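Local coordinates for xylosidase (Xanthomonas axonopodis pv. citri, PDB 6XN2), which probably hydrolyses short xylan-derived chains such as xylotriose, as a calcium-containing glycoside hydrolase of family 43, at residues Asp324-Gly329 and Ser336-Pro341; Ala84-Leu89 and Thr129-Pro134; Val146-Arg151 and Arg225-Ala230. One frame throughout, in Å; residues are numbered along the deposited sequence.

Contact 1 of 3, residues Asp324-Gly329 and Ser336-Pro341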
loop_
_atom_site.group_PDB
_atom_site.type_symbol
_atom_site.label_atom_id
_atom_site.label_comp_id
_atom_site.label_asym_id
_atom_site.label_seq_id
_atom_site.Cartn_x
_atom_site.Cartn_y
_atom_site.Cartn_z
ATOM N N ASP A 324 -3.951 -10.701 5.788
ATOM C CA ASP A 324 -3.762 -12.058 5.291
ATOM C C ASP A 324 -5.107 -12.698 4.980
ATOM O O ASP A 324 -6.157 -12.051 5.079
ATOM C CB ASP A 324 -2.947 -12.917 6.275
ATOM C CG ASP A 324 -3.666 -13.202 7.602
ATOM O OD1 ASP A 324 -4.911 -13.157 7.692
ATOM O OD2 ASP A 324 -2.945 -13.512 8.574
ATOM N N SER A 325 -5.073 -13.970 4.613
ATOM C CA SER A 325 -6.273 -14.653 4.157
ATOM C C SER A 325 -6.741 -15.733 5.126
ATOM O O SER A 325 -7.424 -16.670 4.724
ATOM C CB SER A 325 -6.021 -15.265 2.776
ATOM O OG SER A 325 -5.846 -14.256 1.797
ATOM N N VAL A 326 -6.381 -15.603 6.400
ATOM C CA VAL A 326 -6.692 -16.650 7.369
ATOM C C VAL A 326 -8.193 -16.714 7.634
ATOM O O VAL A 326 -8.775 -17.793 7.634
ATOM C CB VAL A 326 -5.924 -16.443 8.697
ATOM C CG1 VAL A 326 -6.453 -17.380 9.776
ATOM C CG2 VAL A 326 -4.432 -16.674 8.479
ATOM N N LEU A 327 -8.815 -15.554 7.823
ATOM C CA LEU A 327 -10.249 -15.467 8.097
ATOM C C LEU A 327 -11.085 -16.199 7.048
ATOM O O LEU A 327 -12.066 -16.868 7.375
ATOM C CB LEU A 327 -10.680 -14.000 8.173
ATOM C CG LEU A 327 -12.166 -13.688 8.351
ATOM C CD1 LEU A 327 -12.712 -14.231 9.670
ATOM C CD2 LEU A 327 -12.384 -12.182 8.271
ATOM N N SER A 328 -10.672 -16.086 5.789
ATOM C CA SER A 328 -11.384 -16.697 4.672
ATOM C C SER A 328 -10.999 -18.155 4.450
ATOM O O SER A 328 -11.483 -18.792 3.509
ATOM C CB SER A 328 -11.116 -15.914 3.392
ATOM O OG SER A 328 -9.774 -16.099 2.974
ATOM N N GLY A 329 -10.117 -18.678 5.299
ATOM C CA GLY A 329 -9.624 -20.036 5.138
ATOM C C GLY A 329 -8.553 -20.186 4.066
ATOM O O GLY A 329 -8.453 -21.231 3.419
ATOM N N SER A 336 -8.382 -10.047 5.250
ATOM C CA SER A 336 -8.750 -9.253 6.416
ATOM C C SER A 336 -7.516 -8.498 6.889
ATOM O O SER A 336 -6.423 -9.064 6.942
ATOM C CB SER A 336 -9.300 -10.131 7.547
ATOM O OG SER A 336 -8.230 -10.725 8.265
ATOM N N ILE A 337 -7.681 -7.231 7.248
ATOM C CA ILE A 337 -6.530 -6.459 7.693
ATOM C C ILE A 337 -6.216 -6.703 9.167
ATOM O O ILE A 337 -7.076 -7.106 9.953
ATOM C CB ILE A 337 -6.715 -4.951 7.444
ATOM C CG1 ILE A 337 -7.804 -4.369 8.352
ATOM C CG2 ILE A 337 -6.962 -4.697 5.947
ATOM C CD1 ILE A 337 -7.742 -2.853 8.484
ATOM N N LYS A 338 -4.957 -6.473 9.516
ATOM C CA LYS A 338 -4.436 -6.745 10.842
ATOM C C LYS A 338 -3.461 -5.646 11.236
ATOM O O LYS A 338 -3.004 -4.880 10.384
ATOM C CB LYS A 338 -3.729 -8.103 10.864
ATOM C CG LYS A 338 -4.618 -9.287 10.539
ATOM C CD LYS A 338 -3.811 -10.584 10.569
ATOM C CE LYS A 338 -4.703 -11.787 10.827
ATOM N NZ LYS A 338 -3.889 -13.031 10.974
ATOM N N MET A 339 -3.090 -5.577 12.490
ATOM C CA MET A 339 -2.070 -4.644 12.940
ATOM C C MET A 339 -1.163 -5.290 13.959
ATOM O O MET A 339 -1.559 -6.188 14.607
ATOM C CB MET A 339 -2.650 -3.367 13.516
ATOM C CG MET A 339 -3.347 -3.537 14.821
ATOM S SD MET A 339 -4.325 -2.103 15.265
ATOM C CE MET A 339 -3.053 -0.921 15.459
ATOM N N ALA A 340 0.051 -4.788 14.064
ATOM C CA ALA A 340 1.052 -5.255 14.995
ATOM C C ALA A 340 2.042 -4.161 15.368
ATOM O O ALA A 340 2.363 -3.344 14.584
ATOM C CB ALA A 340 1.787 -6.432 14.422
ATOM N N PRO A 341 2.525 -4.187 16.634
ATOM C CA PRO A 341 3.483 -3.158 17.029
ATOM C C PRO A 341 4.811 -3.273 16.298
ATOM O O PRO A 341 5.339 -4.332 16.198
ATOM C CB PRO A 341 3.678 -3.425 18.495
ATOM C CG PRO A 341 3.244 -4.824 18.691
ATOM C CD PRO A 341 2.183 -5.090 17.726
HETATM O O HOH W 1 -7.522 -13.194 8.656
#
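Asp324 and Lys338 form a salt bridge where the hairpin made by strands 317-324 and 336-342 opens into its connecting loop. Asp324 CB leaves on the sheet face shared with Ser336; with CG between the backbone N and the carbonyl carbon (chi1 67°), the carboxylate lies within reach of the turn's N-H groups and of Lys338. OD1 turns to the loop: it accepts from Val326 N at 3.1 Å, nearly straight but from above the carboxylate plane, which makes an Asx turn. A water donates to Asp324 OD1, its oxygen 2.8 Å away; it also accepts from Leu327 N and is hydrogen-bonded to Ser336 OG. Asp324 OD2 is met on its syn side by Lys338 NZ at 2.6 Å, while Lys338 CE lies alongside the carboxylate, 3.4 Å from Asp324 OD1. Tyr356 OH is also hydrogen-bonded to Asp324 OD2. The lysine chain is extended beyond CG and crosses the aspartate at a slant. The backbones of Asp324 and Ser336 form an antiparallel hydrogen-bonded pair, with N to O bonds both ways; Ser336 N is 3.0 Å from Asp324 O. On the loop side, Leu327 CD2 rests 3.8 Å from Ser336 CB. With both oxygens engaged and a lysine beside it, this buried carboxylate probably stays ionised, fixing the turn to the strand.

Contact 2 of 3, residues Ala84-Leu89 and Thr129-Pro134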
loop_
_atom_site.group_PDB
_atom_site.type_symbol
_atom_site.label_atom_id
_atom_site.label_comp_id
_atom_site.label_asym_id
_atom_site.label_seq_id
_atom_site.Cartn_x
_atom_site.Cartn_y
_atom_site.Cartn_z
ATOM N N ALA A 84 -15.391 -2.921 -5.577
ATOM C CA ALA A 84 -16.161 -1.839 -6.190
ATOM C C ALA A 84 -16.314 -0.622 -5.290
ATOM O O ALA A 84 -16.840 0.401 -5.721
ATOM C CB ALA A 84 -17.539 -2.347 -6.598
ATOM N N ASP A 85 -15.892 -0.745 -4.046
ATOM C CA ASP A 85 -16.177 0.348 -3.089
ATOM C C ASP A 85 -15.144 0.403 -1.968
ATOM O O ASP A 85 -14.369 -0.509 -1.835
ATOM C CB ASP A 85 -17.558 0.122 -2.482
ATOM C CG ASP A 85 -17.593 -1.033 -1.503
ATOM O OD1 ASP A 85 -17.342 -0.793 -0.364
ATOM O OD2 ASP A 85 -17.851 -2.143 -1.917
ATOM N N TYR A 86 -15.193 1.474 -1.189
ATOM C CA TYR A 86 -14.307 1.647 -0.095
ATOM C C TYR A 86 -15.029 2.020 1.172
ATOM O O TYR A 86 -15.954 2.756 1.159
ATOM C CB TYR A 86 -13.300 2.760 -0.383
ATOM C CG TYR A 86 -12.385 2.500 -1.533
ATOM C CD1 TYR A 86 -11.574 1.414 -1.549
ATOM C CD2 TYR A 86 -12.334 3.344 -2.585
ATOM C CE1 TYR A 86 -10.751 1.166 -2.593
ATOM C CE2 TYR A 86 -11.509 3.107 -3.640
ATOM C CZ TYR A 86 -10.720 2.009 -3.638
ATOM O OH TYR A 86 -9.910 1.752 -4.690
ATOM N N HIS A 87 -14.551 1.441 2.253
ATOM C CA HIS A 87 -15.033 1.845 3.585
ATOM C C HIS A 87 -13.909 2.585 4.296
ATOM O O HIS A 87 -12.794 2.533 3.854
ATOM C CB HIS A 87 -15.404 0.637 4.432
ATOM C CG HIS A 87 -16.688 0.005 4.058
ATOM N ND1 HIS A 87 -17.677 -0.216 4.955
ATOM C CD2 HIS A 87 -17.132 -0.468 2.894
ATOM C CE1 HIS A 87 -18.674 -0.791 4.356
ATOM N NE2 HIS A 87 -18.366 -0.950 3.111
ATOM N N VAL A 88 -14.247 3.255 5.375
ATOM C CA VAL A 88 -13.248 3.865 6.217
ATOM C C VAL A 88 -13.370 3.292 7.623
ATOM O O VAL A 88 -14.417 3.184 8.115
ATOM C CB VAL A 88 -13.343 5.386 6.238
ATOM C CG1 VAL A 88 -12.318 5.969 7.161
ATOM C CG2 VAL A 88 -13.138 5.925 4.857
ATOM N N LEU A 89 -12.275 2.890 8.229
ATOM C CA LEU A 89 -12.293 2.352 9.581
ATOM C C LEU A 89 -11.591 3.314 10.531
ATOM O O LEU A 89 -10.743 4.095 10.111
ATOM C CB LEU A 89 -11.624 0.973 9.623
ATOM C CG LEU A 89 -12.051 -0.012 8.532
ATOM C CD1 LEU A 89 -11.209 -1.297 8.572
ATOM C CD2 LEU A 89 -13.525 -0.348 8.642
ATOM N N THR A 129 -10.011 16.178 3.059
ATOM C CA THR A 129 -9.433 14.857 3.077
ATOM C C THR A 129 -9.554 14.336 1.662
ATOM O O THR A 129 -10.566 14.457 1.052
ATOM C CB THR A 129 -10.136 13.884 4.033
ATOM O OG1 THR A 129 -10.153 14.418 5.334
ATOM C CG2 THR A 129 -9.429 12.560 4.070
ATOM N N TYR A 130 -8.483 13.778 1.152
ATOM C CA TYR A 130 -8.466 13.256 -0.180
ATOM C C TYR A 130 -8.295 11.761 -0.177
ATOM O O TYR A 130 -7.473 11.290 0.484
ATOM C CB TYR A 130 -7.351 13.904 -0.984
ATOM C CG TYR A 130 -7.459 15.395 -1.044
ATOM C CD1 TYR A 130 -6.922 16.171 -0.078
ATOM C CD2 TYR A 130 -8.112 16.009 -2.049
ATOM C CE1 TYR A 130 -7.030 17.536 -0.116
ATOM C CE2 TYR A 130 -8.227 17.371 -2.094
ATOM C CZ TYR A 130 -7.684 18.122 -1.123
ATOM O OH TYR A 130 -7.789 19.451 -1.150
ATOM N N LEU A 131 -9.108 11.047 -0.934
ATOM C CA LEU A 131 -9.011 9.610 -1.045
ATOM C C LEU A 131 -8.414 9.253 -2.383
ATOM O O LEU A 131 -8.994 9.497 -3.364
ATOM C CB LEU A 131 -10.367 8.943 -0.857
ATOM C CG LEU A 131 -10.441 7.420 -0.845
ATOM C CD1 LEU A 131 -9.591 6.850 0.241
ATOM C CD2 LEU A 131 -11.842 6.935 -0.652
ATOM N N TYR A 132 -7.209 8.725 -2.384
ATOM C CA TYR A 132 -6.527 8.321 -3.609
ATOM C C TYR A 132 -6.761 6.841 -3.861
ATOM O O TYR A 132 -6.605 6.034 -2.954
ATOM C CB TYR A 132 -5.025 8.608 -3.516
ATOM C CG TYR A 132 -4.730 10.060 -3.304
ATOM C CD1 TYR A 132 -4.797 10.622 -2.034
ATOM C CD2 TYR A 132 -4.402 10.882 -4.377
ATOM C CE1 TYR A 132 -4.543 11.966 -1.838
ATOM C CE2 TYR A 132 -4.147 12.227 -4.193
ATOM C CZ TYR A 132 -4.217 12.762 -2.924
ATOM O OH TYR A 132 -3.962 14.096 -2.736
ATOM N N PHE A 133 -7.132 6.483 -5.086
ATOM C CA PHE A 133 -7.461 5.090 -5.380
ATOM C C PHE A 133 -7.115 4.690 -6.808
ATOM O O PHE A 133 -7.265 5.486 -7.738
ATOM C CB PHE A 133 -8.954 4.837 -5.123
ATOM C CG PHE A 133 -9.865 5.616 -6.033
ATOM C CD1 PHE A 133 -10.171 6.937 -5.757
ATOM C CD2 PHE A 133 -10.415 5.026 -7.160
ATOM C CE1 PHE A 133 -11.002 7.664 -6.591
ATOM C CE2 PHE A 133 -11.246 5.756 -8.005
ATOM C CZ PHE A 133 -11.544 7.064 -7.714
ATOM N N PRO A 134 -6.649 3.445 -6.987
ATOM C CA PRO A 134 -6.442 2.900 -8.325
ATOM C C PRO A 134 -7.706 2.198 -8.820
ATOM O O PRO A 134 -8.362 1.459 -8.073
ATOM C CB PRO A 134 -5.300 1.909 -8.115
ATOM C CG PRO A 134 -5.551 1.374 -6.718
ATOM C CD PRO A 134 -6.246 2.489 -5.940
#
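Tyr86 reaches across from strand 85-89 to Leu131 and Phe133 of strand 129-134. The two strand segments run roughly antiparallel, at 143°, but their axes stay 10.2 Å apart, so side chains rather than backbones bridge the gap. Both partners approach the phenol ring obliquely from the same side of its plane, Leu131 near the root and Phe133 near the hydroxyl. Tyr86 CD2 meets Leu131 CD2 at 4.1 Å; farther out, Tyr86 CE2 lies 3.4 Å from Phe133 CB, and the hydroxyl continues past that same methylene. The Phe133 side chain leaves its strand toward Tyr86, but with CG between the backbone N and the carbonyl carbon (chi1 64°) its ring swings aside, and the two side chains cross at about a right angle. The rings therefore form only a slanted pair, centroids 6.0 Å apart and planes at 61°, and it is the phenylalanine CB that takes the closer contact. Leu131 O lies at the edge of the Phe133 ring, in its plane, while Leu105 of strand 99-106 touches that side chain. Pro134 CD flanks Tyr86 OH at 3.9 Å. That oxygen bonds to the backbone O of Trp118, a residue of the xylose pocket, so the buried hydroxyl is satisfied beside the substrate site. Such face-to-face packing of successive antiparallel sheets is how neighbouring blades meet in the five-bladed beta-propeller of family 43.

Contact 3 of 3, residues Val146-Arg151 and Arg225-Ala230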
loop_
_atom_site.group_PDB
_atom_site.type_symbol
_atom_site.label_atom_id
_atom_site.label_comp_id
_atom_site.label_asym_id
_atom_site.label_seq_id
_atom_site.Cartn_x
_atom_site.Cartn_y
_atom_site.Cartn_z
ATOM N N VAL A 146 -8.720 10.476 -7.634
ATOM C CA VAL A 146 -8.824 11.003 -6.282
ATOM C C VAL A 146 -10.272 11.441 -6.019
ATOM O O VAL A 146 -11.017 11.781 -6.947
ATOM C CB VAL A 146 -7.814 12.170 -6.043
ATOM C CG1 VAL A 146 -8.160 13.379 -6.904
ATOM C CG2 VAL A 146 -7.742 12.551 -4.563
ATOM N N ALA A 147 -10.669 11.390 -4.753
ATOM C CA ALA A 147 -11.990 11.826 -4.320
ATOM C C ALA A 147 -11.848 12.751 -3.114
ATOM O O ALA A 147 -10.966 12.557 -2.276
ATOM C CB ALA A 147 -12.858 10.630 -3.991
ATOM N N VAL A 148 -12.699 13.766 -3.034
ATOM C CA VAL A 148 -12.539 14.800 -2.017
ATOM C C VAL A 148 -13.699 14.811 -1.013
ATOM O O VAL A 148 -14.860 14.627 -1.384
ATOM C CB VAL A 148 -12.404 16.192 -2.671
ATOM C CG1 VAL A 148 -11.874 17.212 -1.671
ATOM C CG2 VAL A 148 -11.479 16.110 -3.885
ATOM N N GLY A 149 -13.367 15.057 0.232
ATOM C CA GLY A 149 -14.314 15.150 1.307
ATOM C C GLY A 149 -13.932 16.212 2.303
ATOM O O GLY A 149 -12.855 16.711 2.286
ATOM N N ASP A 150 -14.864 16.544 3.176
ATOM C CA ASP A 150 -14.636 17.544 4.179
ATOM C C ASP A 150 -14.334 16.948 5.544
ATOM O O ASP A 150 -14.102 17.649 6.485
ATOM C CB ASP A 150 -15.819 18.490 4.257
ATOM C CG ASP A 150 -15.867 19.433 3.111
ATOM O OD1 ASP A 150 -14.891 20.090 2.852
ATOM O OD2 ASP A 150 -16.887 19.507 2.486
ATOM N N ARG A 151 -14.362 15.630 5.611
ATOM C CA ARG A 151 -14.087 14.880 6.799
ATOM C C ARG A 151 -13.340 13.638 6.388
ATOM O O ARG A 151 -13.533 13.144 5.332
ATOM C CB ARG A 151 -15.385 14.442 7.484
ATOM C CG ARG A 151 -16.206 15.549 8.080
ATOM C CD ARG A 151 -17.461 15.030 8.760
ATOM N NE ARG A 151 -18.465 14.513 7.828
ATOM C CZ ARG A 151 -19.244 13.457 8.050
ATOM N NH1 ARG A 151 -19.164 12.797 9.186
ATOM N NH2 ARG A 151 -20.112 13.064 7.134
ATOM N N ARG A 225 -3.217 21.857 -4.568
ATOM C CA ARG A 225 -4.650 21.519 -4.719
ATOM C C ARG A 225 -4.923 20.019 -4.511
ATOM O O ARG A 225 -6.065 19.684 -4.524
ATOM C CB ARG A 225 -5.146 21.980 -6.083
ATOM C CG ARG A 225 -4.723 21.072 -7.217
ATOM C CD ARG A 225 -5.041 21.701 -8.547
ATOM N NE ARG A 225 -6.428 22.076 -8.668
ATOM C CZ ARG A 225 -7.066 22.221 -9.804
ATOM N NH1 ARG A 225 -6.452 21.982 -10.939
ATOM N NH2 ARG A 225 -8.324 22.586 -9.806
ATOM N N MET A 226 -3.884 19.182 -4.442
ATOM C CA MET A 226 -3.912 17.777 -4.111
ATOM C C MET A 226 -4.499 16.826 -5.081
ATOM O O MET A 226 -4.319 15.661 -4.952
ATOM C CB MET A 226 -4.523 17.542 -2.733
ATOM C CG MET A 226 -3.828 18.263 -1.622
ATOM S SD MET A 226 -2.281 17.491 -1.233
ATOM C CE MET A 226 -2.898 16.141 -0.256
ATOM N N ILE A 227 -5.191 17.330 -6.065
ATOM C CA ILE A 227 -5.832 16.420 -7.013
ATOM C C ILE A 227 -5.046 16.336 -8.329
ATOM O O ILE A 227 -5.439 15.623 -9.254
ATOM C CB ILE A 227 -7.282 16.845 -7.297
ATOM C CG1 ILE A 227 -7.309 18.206 -7.992
ATOM C CG2 ILE A 227 -8.091 16.883 -6.005
ATOM C CD1 ILE A 227 -8.696 18.658 -8.337
ATOM N N ASP A 228 -3.905 16.998 -8.351
ATOM C CA ASP A 228 -3.020 16.954 -9.531
ATOM C C ASP A 228 -1.579 16.794 -9.071
ATOM O O ASP A 228 -1.271 17.214 -8.003
ATOM C CB ASP A 228 -3.091 18.248 -10.333
ATOM C CG ASP A 228 -4.419 18.470 -11.004
ATOM O OD1 ASP A 228 -4.917 17.566 -11.606
ATOM O OD2 ASP A 228 -4.903 19.560 -10.930
ATOM N N LEU A 229 -0.744 16.202 -9.903
ATOM C CA LEU A 229 0.649 16.124 -9.596
ATOM C C LEU A 229 1.259 17.475 -9.863
ATOM O O LEU A 229 0.806 18.189 -10.686
ATOM C CB LEU A 229 1.357 15.124 -10.488
ATOM C CG LEU A 229 0.752 13.762 -10.651
ATOM C CD1 LEU A 229 1.691 12.933 -11.475
ATOM C CD2 LEU A 229 0.551 13.152 -9.307
ATOM N N ALA A 230 2.315 17.805 -9.168
ATOM C CA ALA A 230 2.984 19.070 -9.418
ATOM C C ALA A 230 4.100 18.915 -10.419
ATOM O O ALA A 230 4.691 19.875 -10.814
ATOM C CB ALA A 230 3.520 19.644 -8.155
#
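Ile227 fits against two valines on one face of strand 146-149, and apolar contact is all that joins the pair of segments. Val146 comes nearest: its CG1 lies 3.6 Å from Ile227 CB and equally close to Ile227 CG2. Two residues on, Val148 points to the same side and adds a methyl-to-methyl touch, CG2 to Ile227 CG2 at 4.1 Å. Both valines meet the isoleucine crosswise, at about a right angle. In Ile227 the CG2 branch sits beside the backbone N and anti to the carbonyl carbon, which turns this methyl to the valines while CG1 and CD1 lead away from them. The longer branch ends against one face of the Arg225 guanidinium: Ile227 CD1 is 3.9 Å from its plane, offset toward the rim of the group. Arg225 NH1 in turn pairs with Asp228 OD2 at 2.9 Å, a salt bridge whose hydrogen bond is weak, bent to 122°. In the beta-propeller of this family, strand 142-149 is the third of its four-stranded blade, and 225-230 belongs to the loop between strands 218-221 and 234-239 of the following blade; the contact thus joins the flanks of two consecutive blades. Glu159 packs against both Val146 and Ile227. Farther out, the valine strand is held in its sheet by backbone bonds of Val146 and Val148 to Glu159 and Val157 on one flank, and of Ala147 and Gly149 to Leu131 and Thr129 on the other. The loop is tethered by Met226, whose backbone O accepts from Tyr132 OH and whose side chain packs on Tyr130.

Along the chain, contact 2 comes first: strand 85-91 of the first blade meets strand 128-136 of the second, closing a loop of 39 residues. Contact 3 follows, its 73 intervening residues leading from the second blade into the third. Contact 1 is a local hairpin closure in the last blade, with just six residues between its segments. The three lie in series, neither nested nor crossing. Contacts 2 and 3 each place one segment in the same sheet, on the neighbouring strands 128-136 and 142-149. Contact 1 lies about 30 Å from contact 3, centre to centre, yet touches contact 2 where Ile337 packs on Leu89, bringing the last blade against the first around the propeller.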